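Local coordinates for protein 6-phospho-beta-glucosidase BglT (Thermotoga maritima, PDB 1UP7) that hydrolyses cellobiose 6'-phosphate to glucose 6-phosphate and glucose, using NAD+ and a manganese ion as cofactors, at residues 189-201 / 237-249. Sequence-based numbering, arbitrary orientation.
Sequences YYGLNHLSFIEKV and RLIVNPYLRYYLM. With G6P (6-O-phosphono-alpha-D-glucopyranose), chain J.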
ATOM      1  N   TYR A 189     -14.665   2.162 -15.799  1.00 16.26           N
ATOM      2  CA  TYR A 189     -15.188   3.465 -15.450  1.00 16.13           C
ATOM      3  C   TYR A 189     -14.670   3.839 -14.071  1.00 16.60           C
ATOM      4  O   TYR A 189     -14.828   3.081 -13.132  1.00 16.54           O
ATOM      5  CB  TYR A 189     -16.722   3.354 -15.359  1.00 15.74           C
ATOM      6  CG  TYR A 189     -17.429   4.649 -15.017  1.00 14.10           C
ATOM      7  CD1 TYR A 189     -17.280   5.245 -13.757  1.00 14.86           C
ATOM      8  CD2 TYR A 189     -18.199   5.299 -15.966  1.00 14.25           C
ATOM      9  CE1 TYR A 189     -17.896   6.448 -13.442  1.00 13.26           C
ATOM     10  CE2 TYR A 189     -18.829   6.481 -15.692  1.00 13.73           C
ATOM     11  CZ  TYR A 189     -18.671   7.066 -14.434  1.00 17.81           C
ATOM     12  OH  TYR A 189     -19.316   8.263 -14.191  1.00 17.29           O
ATOM     13  N   TYR A 190     -14.106   5.024 -13.926  1.00 16.73           N
ATOM     14  CA  TYR A 190     -13.592   5.444 -12.623  1.00 17.22           C
ATOM     15  C   TYR A 190     -13.420   6.945 -12.584  1.00 17.27           C
ATOM     16  O   TYR A 190     -13.323   7.612 -13.609  1.00 17.61           O
ATOM     17  CB  TYR A 190     -12.250   4.762 -12.295  1.00 16.81           C
ATOM     18  CG  TYR A 190     -11.191   4.935 -13.383  1.00 17.37           C
ATOM     19  CD1 TYR A 190     -11.191   4.140 -14.535  1.00 15.66           C
ATOM     20  CD2 TYR A 190     -10.203   5.893 -13.253  1.00 16.02           C
ATOM     21  CE1 TYR A 190     -10.211   4.315 -15.516  1.00 16.37           C
ATOM     22  CE2 TYR A 190      -9.249   6.065 -14.215  1.00 16.63           C
ATOM     23  CZ  TYR A 190      -9.252   5.283 -15.346  1.00 16.84           C
ATOM     24  OH  TYR A 190      -8.287   5.494 -16.296  1.00 18.53           O
ATOM     25  N   GLY A 191     -13.339   7.450 -11.375  1.00 17.52           N
ATOM     26  CA  GLY A 191     -13.075   8.844 -11.116  1.00 17.67           C
ATOM     27  C   GLY A 191     -13.912   9.252  -9.923  1.00 18.35           C
ATOM     28  O   GLY A 191     -14.306   8.449  -9.074  1.00 17.91           O
ATOM     29  N   LEU A 192     -14.161  10.540  -9.860  1.00 18.61           N
ATOM     30  CA  LEU A 192     -15.004  11.082  -8.835  1.00 19.24           C
ATOM     31  C   LEU A 192     -16.314  11.439  -9.530  1.00 19.30           C
ATOM     32  O   LEU A 192     -16.366  11.635 -10.732  1.00 18.57           O
ATOM     33  CB  LEU A 192     -14.341  12.326  -8.259  1.00 18.75           C
ATOM     34  CG  LEU A 192     -13.479  12.198  -6.994  1.00 21.10           C
ATOM     35  CD1 LEU A 192     -12.840  10.839  -6.717  1.00 16.56           C
ATOM     36  CD2 LEU A 192     -12.484  13.335  -6.901  1.00 19.29           C
ATOM     37  N   ASN A 193     -17.375  11.482  -8.758  1.00 19.81           N
ATOM     38  CA  ASN A 193     -18.628  12.071  -9.200  1.00 20.47           C
ATOM     39  C   ASN A 193     -18.429  13.416  -9.913  1.00 20.24           C
ATOM     40  O   ASN A 193     -17.797  14.316  -9.376  1.00 20.27           O
ATOM     41  CB  ASN A 193     -19.527  12.215  -7.972  1.00 20.81           C
ATOM     42  CG  ASN A 193     -20.942  12.651  -8.310  1.00 23.00           C
ATOM     43  OD1 ASN A 193     -21.448  13.583  -7.702  1.00 27.44           O
ATOM     44  ND2 ASN A 193     -21.586  11.981  -9.267  1.00 23.72           N
ATOM     45  N   HIS A 194     -18.940  13.547 -11.133  1.00 20.31           N
ATOM     46  CA  HIS A 194     -18.654  14.718 -11.978  1.00 20.85           C
ATOM     47  C   HIS A 194     -17.216  14.907 -12.380  1.00 20.13           C
ATOM     48  O   HIS A 194     -16.843  16.014 -12.778  1.00 20.65           O
ATOM     49  CB  HIS A 194     -19.141  16.007 -11.301  1.00 21.76           C
ATOM     50  CG  HIS A 194     -20.605  15.990 -11.045  1.00 25.25           C
ATOM     51  ND1 HIS A 194     -21.155  16.248  -9.810  1.00 29.41           N
ATOM     52  CD2 HIS A 194     -21.632  15.631 -11.852  1.00 27.35           C
ATOM     53  CE1 HIS A 194     -22.467  16.105  -9.884  1.00 30.32           C
ATOM     54  NE2 HIS A 194     -22.778  15.722 -11.112  1.00 28.13           N
ATOM     55  N   LEU A 195     -16.428  13.837 -12.311  1.00 19.26           N
ATOM     56  CA  LEU A 195     -15.001  13.878 -12.590  1.00 18.58           C
ATOM     57  C   LEU A 195     -14.559  12.448 -12.891  1.00 18.53           C
ATOM     58  O   LEU A 195     -13.724  11.861 -12.204  1.00 18.28           O
ATOM     59  CB  LEU A 195     -14.276  14.440 -11.383  1.00 18.26           C
ATOM     60  CG  LEU A 195     -12.879  14.998 -11.620  1.00 18.07           C
ATOM     61  CD1 LEU A 195     -12.920  16.424 -12.103  1.00 16.26           C
ATOM     62  CD2 LEU A 195     -12.055  14.872 -10.376  1.00 14.78           C
ATOM     63  N   SER A 196     -15.184  11.878 -13.909  1.00 18.04           N
ATOM     64  CA  SER A 196     -15.068  10.469 -14.186  1.00 18.29           C
ATOM     65  C   SER A 196     -14.650  10.247 -15.630  1.00 17.62           C
ATOM     66  O   SER A 196     -14.787  11.151 -16.475  1.00 16.72           O
ATOM     67  CB  SER A 196     -16.410   9.779 -13.892  1.00 18.76           C
ATOM     68  OG  SER A 196     -17.441  10.269 -14.758  1.00 20.14           O
ATOM     69  N   PHE A 197     -14.140   9.039 -15.877  1.00 16.79           N
ATOM     70  CA  PHE A 197     -13.434   8.713 -17.101  1.00 16.97           C
ATOM     71  C   PHE A 197     -13.835   7.307 -17.511  1.00 17.56           C
ATOM     72  O   PHE A 197     -13.986   6.425 -16.669  1.00 17.59           O
ATOM     73  CB  PHE A 197     -11.922   8.845 -16.880  1.00 15.67           C
ATOM     74  CG  PHE A 197     -11.511  10.200 -16.363  1.00 16.23           C
ATOM     75  CD1 PHE A 197     -11.572  10.492 -14.986  1.00 14.86           C
ATOM     76  CD2 PHE A 197     -11.115  11.199 -17.250  1.00 15.50           C
ATOM     77  CE1 PHE A 197     -11.231  11.737 -14.504  1.00 14.29           C
ATOM     78  CE2 PHE A 197     -10.747  12.439 -16.788  1.00 15.86           C
ATOM     79  CZ  PHE A 197     -10.801  12.723 -15.409  1.00 16.68           C
ATOM     80  N   ILE A 198     -14.023   7.091 -18.803  1.00 17.71           N
ATOM     81  CA  ILE A 198     -14.263   5.755 -19.308  1.00 17.92           C
ATOM     82  C   ILE A 198     -13.085   5.383 -20.181  1.00 18.26           C
ATOM     83  O   ILE A 198     -12.729   6.116 -21.119  1.00 18.22           O
ATOM     84  CB  ILE A 198     -15.626   5.675 -20.086  1.00 17.74           C
ATOM     85  CG1 ILE A 198     -16.789   5.986 -19.153  1.00 18.51           C
ATOM     86  CG2 ILE A 198     -15.824   4.288 -20.754  1.00 16.66           C
ATOM     87  CD1 ILE A 198     -18.123   6.257 -19.853  1.00 17.94           C
ATOM     88  N   GLU A 199     -12.500   4.237 -19.865  1.00 18.33           N
ATOM     89  CA  GLU A 199     -11.307   3.764 -20.542  1.00 19.01           C
ATOM     90  C   GLU A 199     -11.648   2.667 -21.540  1.00 18.54           C
ATOM     91  O   GLU A 199     -11.021   2.582 -22.607  1.00 18.90           O
ATOM     92  CB  GLU A 199     -10.298   3.277 -19.494  1.00 19.34           C
ATOM     93  CG  GLU A 199      -8.858   3.157 -19.969  1.00 21.95           C
ATOM     94  CD  GLU A 199      -7.867   3.101 -18.811  1.00 25.56           C
ATOM     95  OE1 GLU A 199      -8.195   3.506 -17.678  1.00 25.42           O
ATOM     96  OE2 GLU A 199      -6.744   2.646 -19.029  1.00 29.28           O
ATOM     97  N   LYS A 200     -12.623   1.836 -21.191  1.00 17.78           N
ATOM     98  CA  LYS A 200     -13.026   0.700 -22.032  1.00 18.38           C
ATOM     99  C   LYS A 200     -14.538   0.560 -22.073  1.00 17.68           C
ATOM    100  O   LYS A 200     -15.219   0.821 -21.087  1.00 17.62           O
ATOM    101  CB  LYS A 200     -12.384  -0.637 -21.549  1.00 18.43           C
ATOM    102  CG  LYS A 200     -10.845  -0.572 -21.356  1.00 20.03           C
ATOM    103  CD  LYS A 200     -10.078  -1.533 -22.239  1.00 24.99           C
ATOM    104  CE  LYS A 200      -9.220  -0.828 -23.311  1.00 28.30           C
ATOM    105  NZ  LYS A 200      -9.221  -1.656 -24.626  1.00 29.07           N
ATOM    106  N   VAL A 201     -15.053   0.144 -23.214  1.00 17.07           N
ATOM    107  CA  VAL A 201     -16.469  -0.143 -23.358  1.00 16.56           C
ATOM    108  C   VAL A 201     -16.652  -1.532 -23.925  1.00 16.68           C
ATOM    109  O   VAL A 201     -16.081  -1.873 -24.957  1.00 16.68           O
ATOM    110  CB  VAL A 201     -17.217   0.855 -24.262  1.00 15.87           C
ATOM    111  CG1 VAL A 201     -18.679   0.446 -24.364  1.00 14.28           C
ATOM    112  CG2 VAL A 201     -17.147   2.234 -23.691  1.00 15.75           C
ATOM    113  N   ARG A 237      -7.339   9.535 -25.119  1.00 18.41           N
ATOM    114  CA  ARG A 237      -7.868   8.159 -25.179  1.00 19.36           C
ATOM    115  C   ARG A 237      -8.720   7.749 -23.968  1.00 19.04           C
ATOM    116  O   ARG A 237      -8.671   6.620 -23.493  1.00 19.65           O
ATOM    117  CB  ARG A 237      -6.773   7.120 -25.466  1.00 19.58           C
ATOM    118  CG  ARG A 237      -6.199   7.202 -26.859  1.00 22.10           C
ATOM    119  CD  ARG A 237      -5.548   5.898 -27.321  1.00 29.52           C
ATOM    120  NE  ARG A 237      -6.458   5.037 -28.103  1.00 35.10           N
ATOM    121  CZ  ARG A 237      -7.612   5.428 -28.680  1.00 37.10           C
ATOM    122  NH1 ARG A 237      -8.053   6.677 -28.574  1.00 37.65           N
ATOM    123  NH2 ARG A 237      -8.341   4.556 -29.366  1.00 38.25           N
ATOM    124  N   LEU A 238      -9.517   8.685 -23.495  1.00 18.83           N
ATOM    125  CA  LEU A 238     -10.490   8.458 -22.430  1.00 18.76           C
ATOM    126  C   LEU A 238     -11.782   9.173 -22.831  1.00 19.12           C
ATOM    127  O   LEU A 238     -11.766  10.287 -23.417  1.00 19.19           O
ATOM    128  CB  LEU A 238     -10.036   9.053 -21.075  1.00 17.97           C
ATOM    129  CG  LEU A 238      -8.776   8.569 -20.335  1.00 17.23           C
ATOM    130  CD1 LEU A 238      -8.492   9.423 -19.074  1.00 15.58           C
ATOM    131  CD2 LEU A 238      -8.929   7.100 -19.965  1.00 14.87           C
ATOM    132  N   ILE A 239     -12.911   8.550 -22.532  1.00 18.68           N
ATOM    133  CA  ILE A 239     -14.161   9.271 -22.686  1.00 18.28           C
ATOM    134  C   ILE A 239     -14.390   9.961 -21.360  1.00 18.47           C
ATOM    135  O   ILE A 239     -14.346   9.352 -20.308  1.00 18.87           O
ATOM    136  CB  ILE A 239     -15.370   8.361 -23.068  1.00 18.65           C
ATOM    137  CG1 ILE A 239     -15.186   7.744 -24.444  1.00 17.38           C
ATOM    138  CG2 ILE A 239     -16.683   9.160 -23.061  1.00 17.39           C
ATOM    139  CD1 ILE A 239     -15.645   6.344 -24.527  1.00 17.33           C
ATOM    140  N   VAL A 240     -14.613  11.257 -21.424  1.00 18.65           N
ATOM    141  CA  VAL A 240     -14.544  12.107 -20.262  1.00 18.95           C
ATOM    142  C   VAL A 240     -15.941  12.585 -19.828  1.00 18.62           C
ATOM    143  O   VAL A 240     -16.794  12.880 -20.638  1.00 17.52           O
ATOM    144  CB  VAL A 240     -13.572  13.285 -20.539  1.00 19.75           C
ATOM    145  CG1 VAL A 240     -14.240  14.473 -21.318  1.00 17.58           C
ATOM    146  CG2 VAL A 240     -13.000  13.755 -19.272  1.00 22.56           C
ATOM    147  N   ASN A 241     -16.193  12.613 -18.534  1.00 19.31           N
ATOM    148  CA  ASN A 241     -17.417  13.259 -18.013  1.00 19.69           C
ATOM    149  C   ASN A 241     -17.493  14.699 -18.553  1.00 19.35           C
ATOM    150  O   ASN A 241     -16.515  15.411 -18.541  1.00 19.10           O
ATOM    151  CB  ASN A 241     -17.399  13.236 -16.480  1.00 19.94           C
ATOM    152  CG  ASN A 241     -18.736  13.675 -15.821  1.00 22.67           C
ATOM    153  OD1 ASN A 241     -19.256  14.773 -16.055  1.00 24.55           O
ATOM    154  ND2 ASN A 241     -19.263  12.818 -14.945  1.00 25.09           N
ATOM    155  N   PRO A 242     -18.653  15.120 -19.037  1.00 19.89           N
ATOM    156  CA  PRO A 242     -18.801  16.466 -19.650  1.00 20.19           C
ATOM    157  C   PRO A 242     -18.419  17.590 -18.683  1.00 19.92           C
ATOM    158  O   PRO A 242     -18.016  18.661 -19.117  1.00 19.99           O
ATOM    159  CB  PRO A 242     -20.309  16.565 -19.993  1.00 20.33           C
ATOM    160  CG  PRO A 242     -20.840  15.145 -19.943  1.00 21.25           C
ATOM    161  CD  PRO A 242     -19.920  14.358 -19.013  1.00 19.81           C
ATOM    162  N   TYR A 243     -18.499  17.311 -17.392  1.00 19.58           N
ATOM    163  CA  TYR A 243     -18.083  18.268 -16.367  1.00 20.80           C
ATOM    164  C   TYR A 243     -16.604  18.602 -16.397  1.00 20.16           C
ATOM    165  O   TYR A 243     -16.195  19.592 -15.781  1.00 19.77           O
ATOM    166  CB  TYR A 243     -18.425  17.744 -14.988  1.00 21.67           C
ATOM    167  CG  TYR A 243     -19.858  17.989 -14.588  1.00 24.96           C
ATOM    168  CD1 TYR A 243     -20.897  17.157 -15.062  1.00 28.03           C
ATOM    169  CD2 TYR A 243     -20.185  19.044 -13.717  1.00 25.51           C
ATOM    170  CE1 TYR A 243     -22.227  17.391 -14.683  1.00 31.52           C
ATOM    171  CE2 TYR A 243     -21.494  19.297 -13.346  1.00 26.45           C
ATOM    172  CZ  TYR A 243     -22.507  18.476 -13.813  1.00 31.32           C
ATOM    173  OH  TYR A 243     -23.808  18.735 -13.437  1.00 35.52           O
ATOM    174  N   LEU A 244     -15.818  17.777 -17.090  1.00 19.32           N
ATOM    175  CA  LEU A 244     -14.397  18.037 -17.241  1.00 19.52           C
ATOM    176  C   LEU A 244     -14.189  19.309 -18.042  1.00 18.85           C
ATOM    177  O   LEU A 244     -13.137  19.892 -17.977  1.00 18.95           O
ATOM    178  CB  LEU A 244     -13.652  16.851 -17.873  1.00 18.91           C
ATOM    179  CG  LEU A 244     -12.865  15.960 -16.899  1.00 20.88           C
ATOM    180  CD1 LEU A 244     -11.985  16.740 -15.862  1.00 16.62           C
ATOM    181  CD2 LEU A 244     -13.832  15.008 -16.164  1.00 21.09           C
ATOM    182  N   ARG A 245     -15.205  19.730 -18.779  1.00 18.65           N
ATOM    183  CA  ARG A 245     -15.136  20.954 -19.574  1.00 19.34           C
ATOM    184  C   ARG A 245     -14.760  22.154 -18.703  1.00 18.50           C
ATOM    185  O   ARG A 245     -14.089  23.060 -19.170  1.00 17.85           O
ATOM    186  CB  ARG A 245     -16.480  21.277 -20.216  1.00 19.24           C
ATOM    187  CG  ARG A 245     -16.746  20.617 -21.558  1.00 25.05           C
ATOM    188  CD  ARG A 245     -18.211  20.863 -22.031  1.00 29.51           C
ATOM    189  NE  ARG A 245     -19.066  20.869 -20.829  1.00 31.49           N
ATOM    190  CZ  ARG A 245     -20.283  21.390 -20.736  1.00 33.69           C
ATOM    191  NH1 ARG A 245     -20.830  22.011 -21.782  1.00 35.09           N
ATOM    192  NH2 ARG A 245     -20.951  21.300 -19.578  1.00 32.00           N
ATOM    193  N   TYR A 246     -15.206  22.148 -17.448  1.00 17.88           N
ATOM    194  CA  TYR A 246     -14.957  23.270 -16.523  1.00 18.15           C
ATOM    195  C   TYR A 246     -13.510  23.372 -16.133  1.00 18.05           C
ATOM    196  O   TYR A 246     -13.038  24.467 -15.861  1.00 18.26           O
ATOM    197  CB  TYR A 246     -15.827  23.199 -15.251  1.00 17.41           C
ATOM    198  CG  TYR A 246     -17.305  23.286 -15.551  1.00 17.68           C
ATOM    199  CD1 TYR A 246     -17.900  24.493 -15.895  1.00 17.64           C
ATOM    200  CD2 TYR A 246     -18.114  22.141 -15.511  1.00 19.40           C
ATOM    201  CE1 TYR A 246     -19.261  24.571 -16.204  1.00 16.64           C
ATOM    202  CE2 TYR A 246     -19.471  22.196 -15.817  1.00 18.12           C
ATOM    203  CZ  TYR A 246     -20.031  23.413 -16.179  1.00 19.04           C
ATOM    204  OH  TYR A 246     -21.379  23.467 -16.481  1.00 19.70           O
ATOM    205  N   TYR A 247     -12.826  22.235 -16.125  1.00 17.80           N
ATOM    206  CA  TYR A 247     -11.403  22.170 -15.870  1.00 18.16           C
ATOM    207  C   TYR A 247     -10.587  22.424 -17.115  1.00 18.61           C
ATOM    208  O   TYR A 247      -9.732  23.287 -17.069  1.00 20.24           O
ATOM    209  CB  TYR A 247     -11.056  20.809 -15.314  1.00 17.65           C
ATOM    210  CG  TYR A 247     -11.633  20.568 -13.956  1.00 15.92           C
ATOM    211  CD1 TYR A 247     -12.943  20.104 -13.816  1.00 15.22           C
ATOM    212  CD2 TYR A 247     -10.873  20.774 -12.821  1.00 14.40           C
ATOM    213  CE1 TYR A 247     -13.482  19.867 -12.589  1.00 14.24           C
ATOM    214  CE2 TYR A 247     -11.393  20.510 -11.558  1.00 14.17           C
ATOM    215  CZ  TYR A 247     -12.697  20.064 -11.453  1.00 15.37           C
ATOM    216  OH  TYR A 247     -13.240  19.796 -10.232  1.00 15.05           O
ATOM    217  N   LEU A 248     -10.886  21.730 -18.222  1.00 17.96           N
ATOM    218  CA  LEU A 248     -10.019  21.714 -19.392  1.00 17.75           C
ATOM    219  C   LEU A 248     -10.388  22.782 -20.431  1.00 17.52           C
ATOM    220  O   LEU A 248      -9.614  23.097 -21.341  1.00 16.80           O
ATOM    221  CB  LEU A 248     -10.029  20.326 -20.019  1.00 17.86           C
ATOM    222  CG  LEU A 248      -9.318  19.291 -19.161  1.00 18.77           C
ATOM    223  CD1 LEU A 248      -9.928  17.994 -19.555  1.00 20.00           C
ATOM    224  CD2 LEU A 248      -7.782  19.304 -19.359  1.00 19.28           C
ATOM    225  N   MET A 249     -11.600  23.318 -20.275  1.00 17.22           N
ATOM    226  CA  MET A 249     -12.137  24.406 -21.108  1.00 17.15           C
ATOM    227  C   MET A 249     -12.583  25.606 -20.235  1.00 17.08           C
ATOM    228  O   MET A 249     -13.620  26.243 -20.507  1.00 16.69           O
ATOM    229  CB  MET A 249     -13.322  23.919 -21.957  1.00 16.56           C
ATOM    230  CG  MET A 249     -12.967  22.886 -23.001  1.00 18.72           C
ATOM    231  SD  MET A 249     -14.414  22.191 -23.830  1.00 22.79           S
ATOM    232  CE  MET A 249     -14.989  23.489 -24.566  1.00 19.97           C
TER
HETATM  233  C1  G6P J1417     -26.688  16.528 -14.640  1.00 60.29           C
HETATM  234  C2  G6P J1417     -25.824  16.140 -13.408  1.00 59.37           C
HETATM  235  C3  G6P J1417     -26.627  16.356 -12.126  1.00 59.26           C
HETATM  236  C4  G6P J1417     -26.974  17.834 -12.053  1.00 58.48           C
HETATM  237  C5  G6P J1417     -27.878  18.176 -13.253  1.00 58.06           C
HETATM  238  C6  G6P J1417     -28.220  19.659 -13.258  1.00 55.32           C
HETATM  239  O1  G6P J1417     -26.006  16.419 -15.904  1.00 60.16           O
HETATM  240  O2  G6P J1417     -25.368  14.788 -13.432  1.00 58.61           O
HETATM  241  O3  G6P J1417     -25.937  15.913 -10.952  1.00 59.68           O
HETATM  242  O4  G6P J1417     -27.556  18.156 -10.789  1.00 56.62           O
HETATM  243  O5  G6P J1417     -27.233  17.861 -14.514  1.00 59.56           O
HETATM  244  O6  G6P J1417     -29.506  19.886 -13.815  1.00 52.15           O
HETATM  245  P   G6P J1417     -30.359  21.192 -13.414  1.00 48.03           P
HETATM  246  O1P G6P J1417     -31.727  20.998 -14.026  1.00 50.36           O
HETATM  247  O2P G6P J1417     -29.798  22.510 -13.924  1.00 47.42           O
HETATM  248  O3P G6P J1417     -30.449  21.217 -11.914  1.00 46.24           O
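L238 forks against strand 195-203, its two methyls filling buried places: CD1 lies 3.7 Å from F197 CD2, while CD2 rests on the aliphatic CG of E199. I239 pairs antiparallel with I198 through two backbone hydrogen bonds, and their beta-branched side chains, suited to a buried strand, meet on the face that helix 166-177 covers at I198. V240, with CG2 anti to its backbone N, sets that methyl 3.6 Å from F197 CE2 on the other face. N241 ends the pairing: its N donates to S196 O, its ND2 reaches S196 OG in the amide plane (3.1 Å), and its OD1 takes the N-H of Y243 on a lone pair. An amide suits this corner because it can donate across the contact and accept within its own Asx turn. Y243 has a flat ring able to cover one face of the H194 imidazole; it lies obliquely, planes at 37°, with H194 CD2 3.4 Å from Y243 CE1. L244 CD1 and the Y247 ring, turned obliquely, pack on L195 CD1. H194, a manganese ligand, also hydrogen-bonds G6P O3 through NE2 (3.2 Å), and Y243 is the proton acceptor; just beyond the paired strands, both lie side by side in the active site of a family 4 glycosidase.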